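Local coordinates for Mannose/sialic acid-binding lectin (Polygonatum cyrtonema, PDB 3A0C), which binds mannose as an anti-HIV lectin of the bulb-type family, with a beta-prism II fold, at the interface of chains A and B. Residues are numbered along the deposited sequence; one frame, centred on the assembly and turned at random. Chains: chain A/B, Mannose/sialic acid-binding lectin.

Contact 1: the interface of chains A and B. Residues chain A 34, 41-42, 93-95; chain B 105, 107-108.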
loop_
_atom_site.group_PDB
_atom_site.type_symbol
_atom_site.label_atom_id
_atom_site.label_comp_id
_atom_site.label_asym_id
_atom_site.label_seq_id
_atom_site.Cartn_x
_atom_site.Cartn_y
_atom_site.Cartn_z
ATOM N N LEU A 34 -6.181 13.963 -7.023
ATOM C CA LEU A 34 -5.251 13.047 -7.679
ATOM C C LEU A 34 -4.797 13.644 -9.003
ATOM O O LEU A 34 -5.624 13.951 -9.852
ATOM C CB LEU A 34 -5.943 11.703 -7.935
ATOM C CG LEU A 34 -5.213 10.662 -8.777
ATOM C CD1 LEU A 34 -3.856 10.341 -8.185
ATOM C CD2 LEU A 34 -6.063 9.416 -8.837
ATOM N N VAL A 41 -7.347 14.195 -12.235
ATOM C CA VAL A 41 -8.225 13.107 -12.679
ATOM C C VAL A 41 -9.228 12.732 -11.596
ATOM O O VAL A 41 -10.191 12.015 -11.862
ATOM C CB VAL A 41 -7.425 11.834 -13.044
ATOM C CG1 VAL A 41 -6.342 12.173 -14.040
ATOM C CG2 VAL A 41 -6.831 11.206 -11.781
ATOM N N TRP A 42 -8.995 13.202 -10.373
ATOM C CA TRP A 42 -9.899 12.911 -9.259
ATOM C C TRP A 42 -9.718 13.916 -8.118
ATOM O O TRP A 42 -8.622 14.443 -7.922
ATOM C CB TRP A 42 -9.664 11.490 -8.721
ATOM C CG TRP A 42 -10.679 11.099 -7.684
ATOM C CD1 TRP A 42 -11.871 10.458 -7.895
ATOM C CD2 TRP A 42 -10.622 11.389 -6.278
ATOM N NE1 TRP A 42 -12.560 10.335 -6.706
ATOM C CE2 TRP A 42 -11.816 10.899 -5.700
ATOM C CE3 TRP A 42 -9.676 12.017 -5.454
ATOM C CZ2 TRP A 42 -12.092 11.018 -4.332
ATOM C CZ3 TRP A 42 -9.949 12.136 -4.093
ATOM C CH2 TRP A 42 -11.152 11.637 -3.546
ATOM N N ARG A 93 -3.222 3.761 -11.257
ATOM C CA ARG A 93 -3.828 5.043 -10.939
ATOM C C ARG A 93 -5.054 5.021 -10.028
ATOM O O ARG A 93 -5.634 6.074 -9.751
ATOM C CB ARG A 93 -4.158 5.812 -12.226
ATOM C CG ARG A 93 -3.954 7.330 -12.074
ATOM C CD ARG A 93 -4.377 8.106 -13.312
ATOM N NE ARG A 93 -5.794 7.920 -13.598
ATOM C CZ ARG A 93 -6.435 8.468 -14.626
ATOM N NH1 ARG A 93 -5.805 9.251 -15.485
ATOM N NH2 ARG A 93 -7.715 8.215 -14.803
ATOM N N ASN A 94 -5.456 3.849 -9.554
ATOM C CA ASN A 94 -6.610 3.773 -8.662
ATOM C C ASN A 94 -6.080 3.975 -7.245
ATOM O O ASN A 94 -4.986 3.546 -6.935
ATOM C CB ASN A 94 -7.304 2.401 -8.793
ATOM C CG ASN A 94 -8.721 2.369 -8.185
ATOM O OD1 ASN A 94 -9.272 3.375 -7.759
ATOM N ND2 ASN A 94 -9.307 1.188 -8.163
ATOM N N VAL A 95 -6.846 4.665 -6.406
ATOM C CA VAL A 95 -6.477 4.918 -5.016
ATOM C C VAL A 95 -7.417 4.097 -4.148
ATOM O O VAL A 95 -8.612 4.378 -4.063
ATOM C CB VAL A 95 -6.618 6.405 -4.668
ATOM C CG1 VAL A 95 -6.401 6.613 -3.178
ATOM C CG2 VAL A 95 -5.607 7.218 -5.492
ATOM N N THR B 105 -11.150 5.321 -5.047
ATOM C CA THR B 105 -11.599 6.556 -5.697
ATOM C C THR B 105 -12.243 6.268 -7.054
ATOM O O THR B 105 -13.112 7.014 -7.512
ATOM C CB THR B 105 -10.429 7.552 -5.920
ATOM O OG1 THR B 105 -9.347 6.877 -6.572
ATOM C CG2 THR B 105 -9.948 8.138 -4.595
ATOM N N SER B 107 -10.488 6.229 -9.676
ATOM C CA SER B 107 -9.668 6.998 -10.607
ATOM C C SER B 107 -8.841 6.037 -11.453
ATOM O O SER B 107 -8.184 6.412 -12.416
ATOM C CB SER B 107 -8.752 7.945 -9.844
ATOM O OG SER B 107 -8.037 7.254 -8.837
ATOM N N GLY B 108 -8.890 4.771 -11.089
ATOM C CA GLY B 108 -8.170 3.759 -11.834
ATOM C C GLY B 108 -9.091 2.563 -11.926
ATOM O O GLY B 108 -10.190 2.619 -11.392
#
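A:Arg93 and A:Val95 hold the C-terminal tail of chain B, residues B:Thr105 to B:Gly108, against the bulb-type lectin domain of chain A. Such exchange of C-terminal segments is typical of beta-prism II lectin dimers. The polar grip centres on B:Ser107. Its carbonyl O accepts two bonds from one side of the A:Arg93 guanidinium. NE lies 3.1 Å from B:Ser107 O, and NH2 lies 3.0 Å from B:Ser107 O. The acceptor sits in the guanidinium plane. A bend at chi3 (61°) turns the arginine chain toward it, and A:Val41 CB covers one guanidinium face. B:Ser107 OG donates to the backbone A:Arg93 O at 2.8 Å. B:Thr105 N bonds A:Val95 O at 2.9 Å. The bond back from A:Val95 N to B:Thr105 OG1 is weak.

The apolar contact rests on A:Trp42. The methyl CG2 of B:Thr105 sits over the centre of the indole face, and B:Thr105 CB covers the five-membered ring. The indole presents this face with CG anti to the backbone N (chi1 -173°). A:Asn94 CB packs on B:Gly108 CA at 3.4 Å. A:Leu34 CD2 also lies against B:Ser107, at a spacing too short to be read closely.

One bond within the tail ties the two hydroxyls together: B:Thr105 OG1 lies 2.6 Å from B:Ser107 OG.

Contact 2: the interface of chains A and B. Residues chain A 88, 90, 96, 98; chain B 5, 84-86, 101.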
loop_
_atom_site.group_PDB
_atom_site.type_symbol
_atom_site.label_atom_id
_atom_site.label_comp_id
_atom_site.label_asym_id
_atom_site.label_seq_id
_atom_site.Cartn_x
_atom_site.Cartn_y
_atom_site.Cartn_z
ATOM N N VAL A 88 -3.699 3.210 -0.521
ATOM C CA VAL A 88 -2.684 3.010 -1.553
ATOM C C VAL A 88 -2.940 3.696 -2.910
ATOM O O VAL A 88 -3.991 3.509 -3.532
ATOM C CB VAL A 88 -2.470 1.455 -1.807
ATOM C CG1 VAL A 88 -1.403 1.203 -2.876
ATOM C CG2 VAL A 88 -2.089 0.775 -0.511
ATOM N N GLN A 90 -2.034 3.471 -6.442
ATOM C CA GLN A 90 -1.522 2.414 -7.310
ATOM C C GLN A 90 -1.012 2.831 -8.682
ATOM O O GLN A 90 -1.445 3.832 -9.239
ATOM C CB GLN A 90 -2.613 1.350 -7.475
ATOM C CG GLN A 90 -3.062 0.750 -6.152
ATOM C CD GLN A 90 -4.189 -0.256 -6.295
ATOM O OE1 GLN A 90 -4.474 -1.012 -5.366
ATOM N NE2 GLN A 90 -4.838 -0.267 -7.447
ATOM N N VAL A 96 -6.853 3.085 -3.489
ATOM C CA VAL A 96 -7.612 2.135 -2.690
ATOM C C VAL A 96 -7.258 2.040 -1.204
ATOM O O VAL A 96 -6.099 2.180 -0.807
ATOM C CB VAL A 96 -7.449 0.717 -3.308
ATOM C CG1 VAL A 96 -8.441 -0.247 -2.707
ATOM C CG2 VAL A 96 -7.590 0.795 -4.817
ATOM N N TYR A 98 -7.326 -0.531 1.925
ATOM C CA TYR A 98 -7.392 -1.964 2.216
ATOM C C TYR A 98 -7.318 -2.210 3.718
ATOM O O TYR A 98 -6.751 -1.406 4.458
ATOM C CB TYR A 98 -6.231 -2.733 1.554
ATOM C CG TYR A 98 -6.189 -2.721 0.034
ATOM C CD1 TYR A 98 -5.440 -1.757 -0.660
ATOM C CD2 TYR A 98 -6.812 -3.728 -0.704
ATOM C CE1 TYR A 98 -5.303 -1.811 -2.038
ATOM C CE2 TYR A 98 -6.681 -3.788 -2.085
ATOM C CZ TYR A 98 -5.922 -2.834 -2.743
ATOM O OH TYR A 98 -5.752 -2.932 -4.104
ATOM N N SER B 5 -0.191 -4.942 -5.313
ATOM C CA SER B 5 -1.593 -5.305 -5.097
ATOM C C SER B 5 -2.084 -6.479 -5.940
ATOM O O SER B 5 -1.617 -6.688 -7.045
ATOM C CB SER B 5 -2.470 -4.097 -5.346
ATOM O OG SER B 5 -2.311 -3.689 -6.682
ATOM N N HIS B 84 -9.706 -8.276 -3.273
ATOM C CA HIS B 84 -8.468 -7.636 -3.713
ATOM C C HIS B 84 -7.716 -7.241 -2.451
ATOM O O HIS B 84 -8.310 -6.743 -1.492
ATOM C CB HIS B 84 -8.747 -6.407 -4.576
ATOM C CG HIS B 84 -9.198 -6.742 -5.960
ATOM N ND1 HIS B 84 -8.374 -7.352 -6.878
ATOM C CD2 HIS B 84 -10.392 -6.584 -6.574
ATOM C CE1 HIS B 84 -9.040 -7.556 -7.999
ATOM N NE2 HIS B 84 -10.267 -7.098 -7.841
ATOM N N TYR B 85 -6.414 -7.507 -2.445
ATOM C CA TYR B 85 -5.555 -7.218 -1.301
ATOM C C TYR B 85 -4.304 -6.487 -1.748
ATOM O O TYR B 85 -4.083 -6.301 -2.933
ATOM C CB TYR B 85 -5.139 -8.514 -0.607
ATOM C CG TYR B 85 -6.288 -9.305 -0.025
ATOM C CD1 TYR B 85 -7.187 -9.997 -0.847
ATOM C CD2 TYR B 85 -6.491 -9.340 1.352
ATOM C CE1 TYR B 85 -8.256 -10.697 -0.300
ATOM C CE2 TYR B 85 -7.555 -10.036 1.904
ATOM C CZ TYR B 85 -8.429 -10.708 1.078
ATOM O OH TYR B 85 -9.481 -11.374 1.652
ATOM N N VAL B 86 -3.476 -6.100 -0.788
ATOM C CA VAL B 86 -2.242 -5.374 -1.088
ATOM C C VAL B 86 -1.108 -5.774 -0.123
ATOM O O VAL B 86 -1.342 -6.086 1.049
ATOM C CB VAL B 86 -2.477 -3.809 -1.020
ATOM C CG1 VAL B 86 -2.740 -3.370 0.425
ATOM C CG2 VAL B 86 -1.284 -3.057 -1.608
ATOM N N VAL B 101 -10.802 -4.902 -0.029
ATOM C CA VAL B 101 -10.914 -3.486 -0.366
ATOM C C VAL B 101 -12.045 -2.869 0.460
ATOM O O VAL B 101 -13.107 -3.463 0.600
ATOM C CB VAL B 101 -11.191 -3.295 -1.878
ATOM C CG1 VAL B 101 -10.013 -3.820 -2.696
ATOM C CG2 VAL B 101 -12.445 -4.034 -2.270
#
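A:Tyr98 lies against B:Val86 and B:Val101 at the dimer interface of this beta-prism II lectin. Its backbone forms an antiparallel bridge with B:Val101, whose strand 101-104 runs beside strand 95-98 of chain A. With chi1 at -63°, CG stands beside the backbone N and the ring turns toward chain B. CB touches B:Val86 CG1 at 3.7 Å. Next along the side chain, CG meets the same methyl. CD1 packs more closely, 3.3 Å from B:Val86 CG1. CE1 meets B:Val86 CB, which lies over one ring face toward its rim. A:Val96 CG1 covers the opposite face, so the ring is clamped between valines of both chains. Along the other edge of the ring, CD2 is near B:His84 O, which lies in the ring plane. CE2 touches B:Val101 CG1 at 3.4 Å. CZ approaches B:Tyr85 O and B:Val86 CB more loosely. At the tip, the phenol A:Tyr98 OH donates to A:Gln90 OE1 at 2.6 Å. The donor lies in the amide carbonyl plane, at a C=O...O angle of 157°. This bond within chain A helps fix the ring. The extended A:Gln90 chain carries OE1 to 3.7 Å from B:Ser5 CB. That same CB also touches the phenol OH. Beside the ring, A:Val88 CG2 and B:Val86 CG2 meet tip to tip.

Contact 3: the interface of chains A and B. Residues chain A 5, 84-85, 100-101; chain B 96-98.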
loop_
_atom_site.group_PDB
_atom_site.type_symbol
_atom_site.label_atom_id
_atom_site.label_comp_id
_atom_site.label_asym_id
_atom_site.label_seq_id
_atom_site.Cartn_x
_atom_site.Cartn_y
_atom_site.Cartn_z
ATOM N N SER A 5 -0.694 4.523 5.970
ATOM C CA SER A 5 -1.332 3.538 6.827
ATOM C C SER A 5 -1.888 4.072 8.142
ATOM O O SER A 5 -1.353 5.006 8.719
ATOM C CB SER A 5 -0.369 2.382 7.094
ATOM O OG SER A 5 0.806 2.841 7.728
ATOM N N HIS A 84 -6.206 -2.101 11.593
ATOM C CA HIS A 84 -5.220 -1.277 10.893
ATOM C C HIS A 84 -5.502 -1.395 9.396
ATOM O O HIS A 84 -5.740 -2.487 8.898
ATOM C CB HIS A 84 -3.796 -1.740 11.214
ATOM C CG HIS A 84 -3.314 -1.313 12.570
ATOM N ND1 HIS A 84 -3.117 0.012 12.913
ATOM C CD2 HIS A 84 -3.020 -2.036 13.677
ATOM C CE1 HIS A 84 -2.726 0.082 14.173
ATOM N NE2 HIS A 84 -2.660 -1.145 14.659
ATOM N N TYR A 85 -5.503 -0.256 8.703
ATOM C CA TYR A 85 -5.777 -0.188 7.269
ATOM C C TYR A 85 -4.703 0.612 6.545
ATOM O O TYR A 85 -3.796 1.182 7.175
ATOM C CB TYR A 85 -7.139 0.468 7.020
ATOM C CG TYR A 85 -8.296 -0.295 7.609
ATOM C CD1 TYR A 85 -8.480 -0.372 8.994
ATOM C CD2 TYR A 85 -9.191 -0.975 6.784
ATOM C CE1 TYR A 85 -9.535 -1.119 9.549
ATOM C CE2 TYR A 85 -10.252 -1.724 7.320
ATOM C CZ TYR A 85 -10.416 -1.793 8.704
ATOM O OH TYR A 85 -11.451 -2.532 9.239
ATOM N N PRO A 100 -8.871 -5.289 7.131
ATOM C CA PRO A 100 -7.804 -5.080 8.122
ATOM C C PRO A 100 -6.477 -5.757 7.736
ATOM O O PRO A 100 -6.263 -6.158 6.593
ATOM C CB PRO A 100 -8.387 -5.695 9.406
ATOM C CG PRO A 100 -9.869 -5.790 9.148
ATOM C CD PRO A 100 -9.929 -6.155 7.686
ATOM N N VAL A 101 -5.592 -5.887 8.712
ATOM C CA VAL A 101 -4.306 -6.520 8.496
ATOM C C VAL A 101 -4.505 -8.046 8.411
ATOM O O VAL A 101 -5.232 -8.632 9.206
ATOM C CB VAL A 101 -3.344 -6.186 9.653
ATOM C CG1 VAL A 101 -3.087 -4.693 9.718
ATOM C CG2 VAL A 101 -3.943 -6.635 10.960
ATOM N N VAL B 96 3.401 -5.616 5.432
ATOM C CA VAL B 96 2.055 -6.087 5.723
ATOM C C VAL B 96 1.149 -6.360 4.531
ATOM O O VAL B 96 1.252 -5.697 3.496
ATOM C CB VAL B 96 1.314 -5.037 6.607
ATOM C CG1 VAL B 96 0.022 -5.630 7.152
ATOM C CG2 VAL B 96 2.230 -4.536 7.715
ATOM N N ILE B 97 0.256 -7.335 4.701
ATOM C CA ILE B 97 -0.757 -7.657 3.696
ATOM C C ILE B 97 -2.097 -7.151 4.282
ATOM O O ILE B 97 -2.457 -7.516 5.415
ATOM C CB ILE B 97 -0.877 -9.186 3.439
ATOM C CG1 ILE B 97 0.393 -9.707 2.771
ATOM C CG2 ILE B 97 -2.068 -9.475 2.549
ATOM C CD1 ILE B 97 0.327 -11.183 2.398
ATOM N N TYR B 98 -2.798 -6.292 3.530
ATOM C CA TYR B 98 -4.097 -5.746 3.945
ATOM C C TYR B 98 -5.194 -6.154 2.954
ATOM O O TYR B 98 -4.917 -6.393 1.782
ATOM C CB TYR B 98 -4.076 -4.221 3.998
ATOM C CG TYR B 98 -3.156 -3.595 5.015
ATOM C CD1 TYR B 98 -1.861 -3.204 4.672
ATOM C CD2 TYR B 98 -3.607 -3.314 6.303
ATOM C CE1 TYR B 98 -1.041 -2.540 5.586
ATOM C CE2 TYR B 98 -2.791 -2.646 7.227
ATOM C CZ TYR B 98 -1.514 -2.262 6.863
ATOM O OH TYR B 98 -0.740 -1.586 7.784
#
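The carbonyl O of A:His84 faces the edge of the B:Tyr98 ring and lies in the ring plane. It is 3.4 Å from B:Tyr98 CE2 and only slightly farther from CD2 of the same ring. These are carbon contacts, not conventional hydrogen bonds. They mark where the loop before strand 86-89 of chain A meets strand 95-98 of chain B in this beta-prism II lectin dimer.

A:Val101 supplies the main apolar partner. Its side chain runs alongside that of B:Tyr98, in the same direction. The methyl CG1 reaches the rim of the ring, 3.2 Å from B:Tyr98 CE2, and also touches CD2. This methyl stands beside its own backbone N (chi1 -62°), which turns it to the tyrosine. The backbones of the two residues form an antiparallel bridge, so strand 101-104 of chain A lines up with strand 95-98 of chain B.

B:Val96 CG1 covers one face of the tyrosine ring, toward its rim. The same methyl lies 4.1 Å from A:Val101 CG1 and thus joins the packing across the chains. At the phenol end, A:Ser5 CB approaches B:Tyr98 OH at 4.0 Å. At the backbone end, A:Pro100 O lies 3.4 Å from B:Tyr98 CA. A:Pro100 follows a cis peptide bond, which probably helps shape the turn into strand 101-104.

The C-alpha centres of contact 1 and contact 2 lie about 13 Å apart, those of contact 2 and contact 3 about 9 Å, and those of contact 1 and contact 3 about 20 Å. Contact 1 and contact 2 share strand 95-98 of chain A and, in part, follow one segment of chain B, from strand 101-104 into its tail. Contact 3 repeats contact 2 with the chains exchanged at Ser5, His84, Tyr85, Val96, Tyr98 and Val101, as the two-fold symmetry requires. The three thus describe a reciprocal swap of C-terminal strands: a central tyrosine-valine region and tails docked farther out. This is probably the biological dimer.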